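Local coordinates for stiv-a81 (Sulfolobus Turreted Icosahedral Virus, PDB 3RKL), which is of unknown function but belongs to a hyperthermophilic archaeal virus and packs its helices with those of other subunits in a helical-bundle assembly, at residues Thr12-Gly16 and His17-Val21; Leu22-Leu25 and Gln26-Ile29; Ile29-Leu32 and Ala33-Val36; Leu39-Leu42 and Ile43-Ser47; Glu51-Thr55 and Glu56-Leu60. The protein carries 1 engineered substitution. All coordinates share one frame; numbering follows the deposited sequence.

In the fold
Interaction 1 opens the series. It closes the turn of the hairpin formed by strands 12-15 and 18-21. The chain then passes into interaction 2, where the loop 22-25 starts helix 25-46. Interactions 3 and 4 follow on the same helix, and interactions 2 and 3 share Ile29. Interaction 5 begins helix 55-80. The five lie in series, and none encloses or crosses another. Side chains still join them. Ile13 packs on Leu22, Phe20 reaches Leu32, and Leu46 meets Leu57 where the two helices pair beside the 47-54 connection. Centres of interactions 2 and 5 lie about 26 Å apart, on opposite sides of the chain's centre.

Interaction 1 of 5, residues Thr12-Gly16 and His17-Val21; sequences TIEYG and HKEFV
Strands 12-15 and 18-21 run antiparallel at 160°, with their axes 4.4 Å apart at closest approach. They form a tight beta hairpin, closed by a type I' turn from Tyr15 to Lys18. Gly16 and His17 hold the two turn corners, both with positive phi. Two hydrogen-bonded pairs hold the ladder: Ile13 with Phe20, and Tyr15 with Lys18. The bond from Ile13 N to Phe20 O is 2.7 Å long and almost straight. At the turn, Lys18 N reaches Tyr15 O from above the carbonyl plane.

The side chains alternate between two faces. Ile13, Tyr15, Lys18 and Phe20 leave on the face turned to helix 55-80. There Tyr15 OH is hydrogen-bonded to His62, and the Phe20 ring stacks with Tyr67. Phe20 also meets Tyr49 of the second subunit. CB of Ile13 and CB of Phe20 lie 4.4 Å apart, but the Phe20 ring is carried away from the neighbouring strand.

Thr12, Glu14, Glu19 and Val21 share the other face. Thr12 OG1 stands beside the backbone N (chi1 -57°), which leaves Thr12 CG2 to touch Glu19 CG at 3.7 Å. Glu14 and Glu19 lie side by side and point the same way. Their stems touch, CG to CG, at 3.5 Å. Their like-charged ends are also close: Glu14 OE1 is 3.6 Å from Glu19 OE2, with the carboxylate planes 37° apart.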
loop_
_atom_site.group_PDB
_atom_site.type_symbol
_atom_site.label_atom_id
_atom_site.label_comp_id
_atom_site.label_asym_id
_atom_site.label_seq_id
_atom_site.Cartn_x
_atom_site.Cartn_y
_atom_site.Cartn_z
ATOM N N THR A 12 4.369 -9.254 -30.666
ATOM C CA THR A 12 3.682 -10.445 -30.182
ATOM C C THR A 12 4.684 -11.448 -29.649
ATOM O O THR A 12 5.715 -11.702 -30.270
ATOM C CB THR A 12 2.875 -11.137 -31.297
ATOM O OG1 THR A 12 1.933 -10.215 -31.852
ATOM C CG2 THR A 12 2.116 -12.339 -30.750
ATOM N N ILE A 13 4.370 -12.015 -28.493
ATOM C CA ILE A 13 5.175 -13.076 -27.916
ATOM C C ILE A 13 4.506 -14.406 -28.213
ATOM O O ILE A 13 3.287 -14.541 -28.070
ATOM C CB ILE A 13 5.328 -12.892 -26.399
ATOM C CG1 ILE A 13 6.006 -11.551 -26.112
ATOM C CG2 ILE A 13 6.130 -14.048 -25.796
ATOM C CD1 ILE A 13 5.691 -10.999 -24.755
ATOM N N GLU A 14 5.314 -15.383 -28.625
ATOM C CA GLU A 14 4.830 -16.714 -28.940
ATOM C C GLU A 14 5.476 -17.665 -27.955
ATOM O O GLU A 14 6.698 -17.706 -27.862
ATOM C CB GLU A 14 5.202 -17.096 -30.379
ATOM C CG GLU A 14 4.366 -16.369 -31.430
ATOM C CD GLU A 14 5.006 -16.327 -32.815
ATOM O OE1 GLU A 14 4.332 -15.842 -33.751
ATOM O OE2 GLU A 14 6.167 -16.765 -32.974
ATOM N N TYR A 15 4.650 -18.388 -27.201
ATOM C CA TYR A 15 5.138 -19.330 -26.177
ATOM C C TYR A 15 4.040 -20.315 -25.750
ATOM O O TYR A 15 2.877 -19.942 -25.634
ATOM C CB TYR A 15 5.637 -18.559 -24.936
ATOM C CG TYR A 15 6.407 -19.398 -23.933
ATOM C CD1 TYR A 15 7.744 -19.753 -24.163
ATOM C CD2 TYR A 15 5.805 -19.843 -22.741
ATOM C CE1 TYR A 15 8.453 -20.531 -23.236
ATOM C CE2 TYR A 15 6.503 -20.619 -21.819
ATOM C CZ TYR A 15 7.828 -20.957 -22.061
ATOM O OH TYR A 15 8.515 -21.716 -21.137
ATOM N N GLY A 16 4.424 -21.565 -25.510
ATOM C CA GLY A 16 3.522 -22.579 -24.921
ATOM C C GLY A 16 2.104 -22.663 -25.480
ATOM O O GLY A 16 1.121 -22.655 -24.724
ATOM N N HIS A 17 2.011 -22.742 -26.806
ATOM C CA HIS A 17 0.732 -22.864 -27.544
ATOM C C HIS A 17 -0.104 -21.579 -27.550
ATOM O O HIS A 17 -1.260 -21.592 -27.982
ATOM C CB HIS A 17 -0.137 -24.043 -27.037
ATOM C CG HIS A 17 0.567 -25.367 -27.008
ATOM N ND1 HIS A 17 0.761 -26.141 -28.135
ATOM C CD2 HIS A 17 1.087 -26.074 -25.976
ATOM C CE1 HIS A 17 1.394 -27.252 -27.800
ATOM N NE2 HIS A 17 1.599 -27.238 -26.496
ATOM N N LYS A 18 0.480 -20.472 -27.091
ATOM C CA LYS A 18 -0.239 -19.200 -27.002
ATOM C C LYS A 18 0.534 -18.034 -27.639
ATOM O O LYS A 18 1.755 -18.084 -27.786
ATOM C CB LYS A 18 -0.566 -18.883 -25.539
ATOM C CG LYS A 18 -1.371 -19.970 -24.840
ATOM C CD LYS A 18 -1.737 -19.611 -23.415
ATOM C CE LYS A 18 -2.486 -20.754 -22.742
ATOM N NZ LYS A 18 -2.720 -20.520 -21.290
ATOM N N GLU A 19 -0.212 -16.996 -28.021
ATOM C CA GLU A 19 0.346 -15.749 -28.558
ATOM C C GLU A 19 -0.132 -14.590 -27.688
ATOM O O GLU A 19 -1.310 -14.530 -27.345
ATOM C CB GLU A 19 -0.105 -15.520 -30.005
ATOM C CG GLU A 19 0.960 -15.843 -31.045
ATOM C CD GLU A 19 0.399 -15.996 -32.448
ATOM O OE1 GLU A 19 -0.549 -15.264 -32.799
ATOM O OE2 GLU A 19 0.909 -16.849 -33.205
ATOM N N PHE A 20 0.775 -13.675 -27.348
ATOM C CA PHE A 20 0.454 -12.559 -26.452
ATOM C C PHE A 20 0.914 -11.232 -27.051
ATOM O O PHE A 20 2.102 -11.043 -27.302
ATOM C CB PHE A 20 1.118 -12.772 -25.099
ATOM C CG PHE A 20 0.636 -11.840 -24.026
ATOM C CD1 PHE A 20 -0.530 -12.119 -23.325
ATOM C CD2 PHE A 20 1.353 -10.701 -23.696
ATOM C CE1 PHE A 20 -0.974 -11.269 -22.322
ATOM C CE2 PHE A 20 0.908 -9.847 -22.699
ATOM C CZ PHE A 20 -0.257 -10.136 -22.014
ATOM N N VAL A 21 -0.044 -10.336 -27.289
ATOM C CA VAL A 21 0.219 -9.068 -27.970
ATOM C C VAL A 21 0.376 -7.920 -26.989
ATOM O O VAL A 21 -0.501 -7.670 -26.159
ATOM C CB VAL A 21 -0.909 -8.732 -28.959
ATOM C CG1 VAL A 21 -0.623 -7.405 -29.657
ATOM C CG2 VAL A 21 -1.073 -9.861 -29.972
#

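Interaction 2 of 5, residues Leu22-Leu25 and Gln26-Ile29; sequences LSNL and QEDI
Asp28 turns back from the first turn of helix 25-46 to the loop 22-25. Its CB lies 3.3 Å from Asn24 O and also meets Leu22 CD1. CG, anti to the carbonyl carbon (chi1 -70°), passes close to the same Asn24 oxygen. OD2 then accepts two backbone N-H groups. Ser23 N meets Asp28 OD2 at 3.0 Å, nearly along its C-O axis. Asn24 N meets Asp28 OD2 at 3.0 Å from above the carboxylate plane. OD1 accepts from a water that lies very close to Ser23 OG. OD1 is also hydrogen-bonded to Tyr49 OH of the second subunit.

This is a helix N-terminus with Asn24 at the N-cap. The cap bond from Glu27 N to Asn24 OD1 is weak at 3.5 Å. The Asn24 amide runs alongside the Glu27 stem, with ND2 3.4 Å from Glu27 CG. Glu27 bends on to a salt bridge with Lys30. Gln26 N donates to a second water. The regular helix bonds start with Asp28 N to Asn24 O, 2.7 Å, and Ile29 N to Leu25 O.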
loop_
_atom_site.group_PDB
_atom_site.type_symbol
_atom_site.label_atom_id
_atom_site.label_comp_id
_atom_site.label_asym_id
_atom_site.label_seq_id
_atom_site.Cartn_x
_atom_site.Cartn_y
_atom_site.Cartn_z
ATOM N N LEU A 22 1.505 -7.221 -27.091
ATOM C CA LEU A 22 1.758 -6.041 -26.282
ATOM C C LEU A 22 1.319 -4.804 -27.058
ATOM O O LEU A 22 1.440 -4.758 -28.284
ATOM C CB LEU A 22 3.241 -5.955 -25.895
ATOM C CG LEU A 22 3.777 -6.972 -24.878
ATOM C CD1 LEU A 22 2.936 -7.001 -23.604
ATOM C CD2 LEU A 22 3.894 -8.366 -25.466
ATOM N N SER A 23 0.780 -3.817 -26.354
ATOM C CA SER A 23 0.299 -2.582 -27.006
ATOM C C SER A 23 0.801 -1.277 -26.378
ATOM O O SER A 23 0.781 -0.224 -27.023
ATOM C CB SER A 23 -1.233 -2.570 -27.040
ATOM O OG SER A 23 -1.772 -2.333 -25.750
ATOM N N ASN A 24 1.195 -1.330 -25.111
ATOM C CA ASN A 24 1.755 -0.177 -24.421
ATOM C C ASN A 24 2.801 -0.698 -23.469
ATOM O O ASN A 24 2.464 -1.050 -22.340
ATOM C CB ASN A 24 0.655 0.569 -23.656
ATOM C CG ASN A 24 1.159 1.833 -22.970
ATOM O OD1 ASN A 24 2.360 2.010 -22.741
ATOM N ND2 ASN A 24 0.230 2.717 -22.626
ATOM N N LEU A 25 4.054 -0.761 -23.922
ATOM C CA LEU A 25 5.097 -1.476 -23.176
ATOM C C LEU A 25 5.261 -0.974 -21.743
ATOM O O LEU A 25 5.307 -1.778 -20.811
ATOM C CB LEU A 25 6.439 -1.473 -23.908
ATOM C CG LEU A 25 6.504 -2.278 -25.208
ATOM C CD1 LEU A 25 7.879 -2.169 -25.866
ATOM C CD2 LEU A 25 6.143 -3.747 -24.945
ATOM N N GLN A 26 5.327 0.345 -21.565
ATOM C CA GLN A 26 5.518 0.921 -20.230
ATOM C C GLN A 26 4.429 0.431 -19.268
ATOM O O GLN A 26 4.721 0.026 -18.137
ATOM C CB GLN A 26 5.549 2.458 -20.294
ATOM C CG GLN A 26 5.593 3.165 -18.923
ATOM C CD GLN A 26 6.915 2.979 -18.205
ATOM O OE1 GLN A 26 7.873 3.732 -18.427
ATOM N NE2 GLN A 26 6.969 1.988 -17.317
ATOM N N GLU A 27 3.181 0.450 -19.724
ATOM C CA GLU A 27 2.044 0.056 -18.898
ATOM C C GLU A 27 1.958 -1.454 -18.750
ATOM O O GLU A 27 1.710 -1.969 -17.654
ATOM C CB GLU A 27 0.729 0.602 -19.478
ATOM C CG GLU A 27 0.579 2.099 -19.308
ATOM C CD GLU A 27 0.730 2.533 -17.862
ATOM O OE1 GLU A 27 -0.075 2.073 -17.026
ATOM O OE2 GLU A 27 1.657 3.321 -17.569
ATOM N N ASP A 28 2.172 -2.160 -19.856
ATOM C CA ASP A 28 2.126 -3.625 -19.863
ATOM C C ASP A 28 3.184 -4.233 -18.943
ATOM O O ASP A 28 2.935 -5.228 -18.255
ATOM C CB ASP A 28 2.324 -4.164 -21.289
ATOM C CG ASP A 28 1.133 -3.891 -22.207
ATOM O OD1 ASP A 28 -0.022 -3.766 -21.731
ATOM O OD2 ASP A 28 1.364 -3.808 -23.425
ATOM N N ILE A 29 4.376 -3.641 -18.919
ATOM C CA ILE A 29 5.425 -4.151 -18.040
ATOM C C ILE A 29 5.000 -4.024 -16.570
ATOM O O ILE A 29 5.127 -4.979 -15.806
ATOM C CB ILE A 29 6.785 -3.464 -18.327
ATOM C CG1 ILE A 29 7.326 -3.949 -19.677
ATOM C CG2 ILE A 29 7.777 -3.757 -17.216
ATOM C CD1 ILE A 29 8.457 -3.092 -20.248
HETATM O O HOH W 1 -1.325 -4.078 -24.078
HETATM O O HOH W 2 5.678 2.354 -23.603
#

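Interaction 3 of 5, residues Ile29-Leu32 and Ala33-Val36; sequences IKNL and AEIV
Ile35 and Val36 press their branches on the carbonyls one turn back, those of Asn31 and Leu32. The helix, 25-46, is one of those that build the bundle, and this part overlaps a predicted coiled coil. Four backbone i to i+4 bonds hold it, from Ala33 N to Ile29 O through to Val36 N to Leu32 O.

In Ile35, CG1 lies beside the backbone N (chi1 -73°), which turns it toward the preceding turn. Ile35 CG1 stands 3.3 Å from Asn31 O, and Ile35 CD1 follows at 3.5 Å from Asn31 O. Val36 CG2 takes the matching place, 3.3 Å from Leu32 O.

The apolar side chains then part in several directions. Leu32 packs on Tyr64 and Val36 on Leu61, both of helix 55-80. Ile35 faces Leu46 of the second subunit, and Ala33 meets Tyr37 of the third.

The polar side chains lie on another flank. Lys30 points away from the following turn and forms a salt bridge with Glu44 of the third subunit. The Asn31 side chain is held at ND2, which is hydrogen-bonded to Tyr49 OH of the second subunit. Glu34 was modelled in two conformers, and its contacts are tentative. In one of them the chain is extended, and a water links Glu34 OE1 to the backbone oxygen of Asn31, donating to Asn31 O at 3.0 Å.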
loop_
_atom_site.group_PDB
_atom_site.type_symbol
_atom_site.label_atom_id
_atom_site.label_comp_id
_atom_site.label_asym_id
_atom_site.label_seq_id
_atom_site.Cartn_x
_atom_site.Cartn_y
_atom_site.Cartn_z
ATOM N N ILE A 29 4.376 -3.641 -18.919
ATOM C CA ILE A 29 5.425 -4.151 -18.040
ATOM C C ILE A 29 5.000 -4.024 -16.570
ATOM O O ILE A 29 5.127 -4.979 -15.806
ATOM C CB ILE A 29 6.785 -3.464 -18.327
ATOM C CG1 ILE A 29 7.326 -3.949 -19.677
ATOM C CG2 ILE A 29 7.777 -3.757 -17.216
ATOM C CD1 ILE A 29 8.457 -3.092 -20.248
ATOM N N LYS A 30 4.476 -2.861 -16.172
ATOM C CA LYS A 30 3.994 -2.685 -14.793
ATOM C C LYS A 30 2.888 -3.691 -14.480
ATOM O O LYS A 30 2.910 -4.364 -13.442
ATOM C CB LYS A 30 3.464 -1.264 -14.568
ATOM C CG LYS A 30 4.529 -0.177 -14.587
ATOM C CD LYS A 30 3.960 1.194 -14.210
ATOM C CE LYS A 30 2.841 1.671 -15.125
ATOM N NZ LYS A 30 2.319 3.044 -14.748
ATOM N N ASN A 31 1.924 -3.794 -15.389
ATOM C CA ASN A 31 0.769 -4.675 -15.176
ATOM C C ASN A 31 1.163 -6.149 -15.073
ATOM O O ASN A 31 0.667 -6.884 -14.205
ATOM C CB ASN A 31 -0.254 -4.501 -16.285
ATOM C CG ASN A 31 -0.943 -3.151 -16.255
ATOM O OD1 ASN A 31 -0.918 -2.445 -15.244
ATOM N ND2 ASN A 31 -1.576 -2.780 -17.379
ATOM N N LEU A 32 2.054 -6.575 -15.958
ATOM C CA LEU A 32 2.512 -7.961 -15.954
ATOM C C LEU A 32 3.321 -8.272 -14.684
ATOM O O LEU A 32 3.187 -9.352 -14.115
ATOM C CB LEU A 32 3.334 -8.272 -17.200
ATOM C CG LEU A 32 2.567 -8.335 -18.525
ATOM C CD1 LEU A 32 3.531 -8.307 -19.706
ATOM C CD2 LEU A 32 1.697 -9.552 -18.595
ATOM N N ALA A 33 4.143 -7.329 -14.215
ATOM C CA ALA A 33 4.894 -7.551 -12.985
ATOM C C ALA A 33 3.954 -7.721 -11.788
ATOM O O ALA A 33 4.183 -8.555 -10.919
ATOM C CB ALA A 33 5.917 -6.416 -12.720
ATOM N N GLU A 34 2.924 -6.892 -11.749
ATOM C CA GLU A 34 1.923 -6.953 -10.697
ATOM C C GLU A 34 1.180 -8.292 -10.720
ATOM O O GLU A 34 0.939 -8.890 -9.671
ATOM C CB GLU A 34 0.959 -5.783 -10.867
ATOM C CG GLU A 34 -0.021 -5.610 -9.756
ATOM C CD GLU A 34 -0.857 -4.363 -9.929
ATOM O OE1 GLU A 34 -1.198 -4.019 -11.085
ATOM O OE2 GLU A 34 -1.173 -3.726 -8.907
ATOM N N ILE A 35 0.819 -8.759 -11.923
ATOM C CA ILE A 35 0.141 -10.049 -12.069
ATOM C C ILE A 35 1.025 -11.188 -11.564
ATOM O O ILE A 35 0.570 -12.073 -10.837
ATOM C CB ILE A 35 -0.328 -10.274 -13.535
ATOM C CG1 ILE A 35 -1.527 -9.380 -13.833
ATOM C CG2 ILE A 35 -0.650 -11.754 -13.796
ATOM C CD1 ILE A 35 -1.776 -9.142 -15.314
ATOM N N VAL A 36 2.300 -11.182 -11.951
ATOM C CA VAL A 36 3.232 -12.204 -11.508
ATOM C C VAL A 36 3.365 -12.182 -9.984
ATOM O O VAL A 36 3.311 -13.227 -9.340
ATOM C CB VAL A 36 4.603 -12.033 -12.208
ATOM C CG1 VAL A 36 5.667 -12.927 -11.603
ATOM C CG2 VAL A 36 4.454 -12.321 -13.725
HETATM O O HOH W 3 -1.878 -5.694 -13.266
HETATM O O HOH W 4 0.491 -2.020 -12.801
#

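Interaction 4 of 5, residues Leu39-Leu42 and Ile43-Ser47; sequences LAKL and IEKLS
Leu42 and Leu46 make the tight part of this contact. They are one helical turn apart, and their side chains cross at a slant. Leu42 CG is anti to the backbone N (chi1 174°), which leaves it 3.9 Å from Leu46 CD1. Leu42 CD1 is also 3.9 Å from Leu46 CD1. Ile43 is close to the backbone: its CG1 rests 3.3 Å from Leu39 O.

These apolar residues form the buried side of helix 25-46 in the bundle. Leu39 packs on Leu60 and Leu61 of helix 55-80, while Leu42 meets Leu39 of the second subunit. The backbone bonds here are regular, such as Leu46 N to Leu42 O, and Ser47 OG adds a bond to Ile43 O near the end of the helix.

The polar side is looser and partly exposed. Lys41 bends at its far end toward Glu44, but the salt bridge from Lys41 NZ to Glu44 OE1 is long at 3.8 Å. The stronger partner of Glu44 OE1 is Lys30 of the third subunit. Lys45 lies along the same side, and its CG touches Lys41 O. The two ammonium groups keep apart, with Lys41 NZ 5.3 Å from Lys45 NZ.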
loop_
_atom_site.group_PDB
_atom_site.type_symbol
_atom_site.label_atom_id
_atom_site.label_comp_id
_atom_site.label_asym_id
_atom_site.label_seq_id
_atom_site.Cartn_x
_atom_site.Cartn_y
_atom_site.Cartn_z
ATOM N N LEU A 39 0.116 -13.560 -8.431
ATOM C CA LEU A 39 0.026 -15.016 -8.587
ATOM C C LEU A 39 0.923 -15.728 -7.585
ATOM O O LEU A 39 0.513 -16.690 -6.917
ATOM C CB LEU A 39 0.373 -15.458 -10.024
ATOM C CG LEU A 39 -0.814 -15.391 -10.987
ATOM C CD1 LEU A 39 -0.347 -15.261 -12.437
ATOM C CD2 LEU A 39 -1.699 -16.620 -10.814
ATOM N N ALA A 40 2.149 -15.239 -7.449
ATOM C CA ALA A 40 3.081 -15.840 -6.527
ATOM C C ALA A 40 2.574 -15.752 -5.089
ATOM O O ALA A 40 2.682 -16.716 -4.326
ATOM C CB ALA A 40 4.460 -15.178 -6.654
ATOM N N LYS A 41 2.020 -14.607 -4.711
ATOM C CA LYS A 41 1.510 -14.427 -3.362
ATOM C C LYS A 41 0.279 -15.281 -3.102
ATOM O O LYS A 41 0.088 -15.766 -1.989
ATOM C CB LYS A 41 1.154 -12.963 -3.096
ATOM C CG LYS A 41 0.831 -12.697 -1.633
ATOM C CD LYS A 41 1.119 -11.243 -1.232
ATOM C CE LYS A 41 1.608 -11.136 0.203
ATOM N NZ LYS A 41 2.950 -11.760 0.395
ATOM N N LEU A 42 -0.561 -15.438 -4.118
ATOM C CA LEU A 42 -1.760 -16.275 -4.000
ATOM C C LEU A 42 -1.374 -17.744 -3.797
ATOM O O LEU A 42 -1.963 -18.435 -2.985
ATOM C CB LEU A 42 -2.627 -16.133 -5.248
ATOM C CG LEU A 42 -3.846 -17.055 -5.321
ATOM C CD1 LEU A 42 -4.812 -16.829 -4.148
ATOM C CD2 LEU A 42 -4.542 -16.851 -6.654
ATOM N N ILE A 43 -0.391 -18.208 -4.558
ATOM C CA ILE A 43 0.101 -19.578 -4.400
ATOM C C ILE A 43 0.616 -19.783 -2.973
ATOM O O ILE A 43 0.306 -20.785 -2.330
ATOM C CB ILE A 43 1.159 -19.910 -5.455
ATOM C CG1 ILE A 43 0.511 -19.998 -6.834
ATOM C CG2 ILE A 43 1.882 -21.212 -5.103
ATOM C CD1 ILE A 43 1.508 -20.051 -7.975
ATOM N N GLU A 44 1.363 -18.807 -2.466
ATOM C CA GLU A 44 1.891 -18.869 -1.111
ATOM C C GLU A 44 0.780 -19.014 -0.072
ATOM O O GLU A 44 0.861 -19.836 0.841
ATOM C CB GLU A 44 2.703 -17.613 -0.806
ATOM C CG GLU A 44 3.382 -17.663 0.549
ATOM C CD GLU A 44 4.043 -16.358 0.951
ATOM O OE1 GLU A 44 4.006 -15.374 0.189
ATOM O OE2 GLU A 44 4.585 -16.318 2.069
ATOM N N LYS A 45 -0.261 -18.202 -0.222
ATOM C CA LYS A 45 -1.354 -18.187 0.733
ATOM C C LYS A 45 -2.191 -19.460 0.637
ATOM O O LYS A 45 -2.586 -20.026 1.661
ATOM C CB LYS A 45 -2.249 -16.950 0.517
ATOM C CG LYS A 45 -1.571 -15.628 0.887
ATOM C CD LYS A 45 -1.006 -15.615 2.309
ATOM C CE LYS A 45 -0.391 -14.257 2.635
ATOM N NZ LYS A 45 0.052 -14.167 4.055
ATOM N N LEU A 46 -2.435 -19.928 -0.584
ATOM C CA LEU A 46 -3.204 -21.169 -0.767
ATOM C C LEU A 46 -2.449 -22.361 -0.197
ATOM O O LEU A 46 -3.054 -23.326 0.280
ATOM C CB LEU A 46 -3.529 -21.420 -2.236
ATOM C CG LEU A 46 -4.621 -20.545 -2.843
ATOM C CD1 LEU A 46 -4.660 -20.739 -4.344
ATOM C CD2 LEU A 46 -5.971 -20.869 -2.225
ATOM N N SER A 47 -1.124 -22.286 -0.233
ATOM C CA SER A 47 -0.280 -23.373 0.274
ATOM C C SER A 47 -0.419 -23.636 1.778
ATOM O O SER A 47 -0.078 -24.725 2.249
ATOM C CB SER A 47 1.191 -23.113 -0.084
ATOM O OG SER A 47 1.377 -23.191 -1.482
#

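Interaction 5 of 5, residues Glu51-Thr55 and Glu56-Leu60; sequences EEVDT and ELYNL
This is a local contact at the start of helix 55-80, where Val53 in the connection from helix 25-46 packs against Leu57 and Tyr58. Val53 CG1 meets Leu57 CD1 at 3.8 Å, and the two side chains cross at about a right angle. Val53 CB lies 3.8 Å from Tyr58 CE2. The Tyr58 ring turns back along the incoming chain, so that Val53 O sits in plane at the ring edge, 3.5 Å from Tyr58 CE2. A water joins Tyr58 OH to Val53 N.

The first turn of this bundle helix is held by the backbone. Leu57 N bonds Asp54 O at 3.0 Å from well above the carbonyl plane. Asn59 N bonds Thr55 O at 2.9 Å. Thr55 CG2 also touches Asn59 ND2, at 3.3 Å. Val53 and Leu57 both pack on Leu46 of helix 25-46. Leu57 also meets Leu57 of the second subunit, and the Tyr58 ring meets Phe75 of the third.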
loop_
_atom_site.group_PDB
_atom_site.type_symbol
_atom_site.label_atom_id
_atom_site.label_comp_id
_atom_site.label_asym_id
_atom_site.label_seq_id
_atom_site.Cartn_x
_atom_site.Cartn_y
_atom_site.Cartn_z
ATOM N N GLU A 51 -2.385 -29.001 0.191
ATOM C CA GLU A 51 -1.204 -29.821 -0.049
ATOM C C GLU A 51 -0.693 -29.582 -1.467
ATOM O O GLU A 51 0.501 -29.357 -1.668
ATOM C CB GLU A 51 -1.511 -31.301 0.175
ATOM C CG GLU A 51 -1.732 -31.654 1.646
ATOM C CD GLU A 51 -1.699 -33.148 1.910
ATOM O OE1 GLU A 51 -0.727 -33.809 1.490
ATOM O OE2 GLU A 51 -2.641 -33.661 2.552
ATOM N N GLU A 52 -1.615 -29.601 -2.430
ATOM C CA GLU A 52 -1.312 -29.326 -3.840
ATOM C C GLU A 52 -2.098 -28.125 -4.331
ATOM O O GLU A 52 -3.319 -28.196 -4.470
ATOM C CB GLU A 52 -1.691 -30.527 -4.720
ATOM C CG GLU A 52 -0.794 -31.750 -4.583
ATOM C CD GLU A 52 0.424 -31.705 -5.498
ATOM O OE1 GLU A 52 0.721 -32.731 -6.148
ATOM O OE2 GLU A 52 1.083 -30.647 -5.566
ATOM N N VAL A 53 -1.407 -27.024 -4.606
ATOM C CA VAL A 53 -2.036 -25.887 -5.261
ATOM C C VAL A 53 -2.207 -26.199 -6.757
ATOM O O VAL A 53 -1.323 -26.799 -7.381
ATOM C CB VAL A 53 -1.234 -24.597 -5.022
ATOM C CG1 VAL A 53 -1.816 -23.433 -5.824
ATOM C CG2 VAL A 53 -1.227 -24.269 -3.538
ATOM N N ASP A 54 -3.359 -25.828 -7.314
ATOM C CA ASP A 54 -3.678 -26.150 -8.721
ATOM C C ASP A 54 -2.544 -25.796 -9.680
ATOM O O ASP A 54 -2.014 -24.675 -9.651
ATOM C CB ASP A 54 -4.950 -25.436 -9.175
ATOM C CG ASP A 54 -6.221 -26.083 -8.639
ATOM O OD1 ASP A 54 -6.180 -27.258 -8.207
ATOM O OD2 ASP A 54 -7.268 -25.403 -8.655
ATOM N N THR A 55 -2.190 -26.757 -10.535
ATOM C CA THR A 55 -1.131 -26.585 -11.537
ATOM C C THR A 55 -1.391 -25.401 -12.451
ATOM O O THR A 55 -0.448 -24.771 -12.938
ATOM C CB THR A 55 -0.978 -27.846 -12.420
ATOM O OG1 THR A 55 -0.662 -28.969 -11.593
ATOM C CG2 THR A 55 0.129 -27.648 -13.446
ATOM N N GLU A 56 -2.667 -25.104 -12.692
ATOM C CA GLU A 56 -3.031 -23.960 -13.521
ATOM C C GLU A 56 -2.432 -22.661 -12.993
ATOM O O GLU A 56 -2.038 -21.804 -13.785
ATOM C CB GLU A 56 -4.550 -23.803 -13.627
ATOM C CG GLU A 56 -4.995 -22.710 -14.588
ATOM C CD GLU A 56 -4.451 -22.905 -15.998
ATOM O OE1 GLU A 56 -4.888 -23.859 -16.675
ATOM O OE2 GLU A 56 -3.588 -22.102 -16.427
ATOM N N LEU A 57 -2.383 -22.496 -11.666
ATOM C CA LEU A 57 -1.802 -21.278 -11.085
ATOM C C LEU A 57 -0.302 -21.172 -11.357
ATOM O O LEU A 57 0.183 -20.089 -11.682
ATOM C CB LEU A 57 -2.090 -21.164 -9.578
ATOM C CG LEU A 57 -3.556 -20.896 -9.194
ATOM C CD1 LEU A 57 -3.671 -20.737 -7.688
ATOM C CD2 LEU A 57 -4.101 -19.658 -9.881
ATOM N N TYR A 58 0.422 -22.285 -11.241
ATOM C CA TYR A 58 1.864 -22.306 -11.553
ATOM C C TYR A 58 2.121 -22.039 -13.045
ATOM O O TYR A 58 3.088 -21.345 -13.409
ATOM C CB TYR A 58 2.522 -23.628 -11.148
ATOM C CG TYR A 58 2.574 -23.882 -9.654
ATOM C CD1 TYR A 58 3.660 -23.495 -8.896
ATOM C CD2 TYR A 58 1.530 -24.543 -9.010
ATOM C CE1 TYR A 58 3.699 -23.733 -7.518
ATOM C CE2 TYR A 58 1.563 -24.788 -7.637
ATOM C CZ TYR A 58 2.648 -24.382 -6.902
ATOM O OH TYR A 58 2.676 -24.619 -5.543
ATOM N N ASN A 59 1.260 -22.606 -13.890
ATOM C CA ASN A 59 1.309 -22.388 -15.336
ATOM C C ASN A 59 1.091 -20.911 -15.691
ATOM O O ASN A 59 1.874 -20.346 -16.457
ATOM C CB ASN A 59 0.275 -23.269 -16.056
ATOM C CG ASN A 59 0.651 -24.741 -16.052
ATOM O OD1 ASN A 59 1.828 -25.088 -16.066
ATOM N ND2 ASN A 59 -0.354 -25.615 -16.044
ATOM N N LEU A 60 0.055 -20.295 -15.114
ATOM C CA LEU A 60 -0.223 -18.864 -15.331
ATOM C C LEU A 60 0.952 -18.008 -14.885
ATOM O O LEU A 60 1.338 -17.050 -15.554
ATOM C CB LEU A 60 -1.465 -18.412 -14.554
ATOM C CG LEU A 60 -2.852 -18.774 -15.080
ATOM C CD1 LEU A 60 -3.887 -18.411 -14.025
ATOM C CD2 LEU A 60 -3.150 -18.066 -16.395
HETATM O O HOH W 5 1.501 -26.849 -4.366
#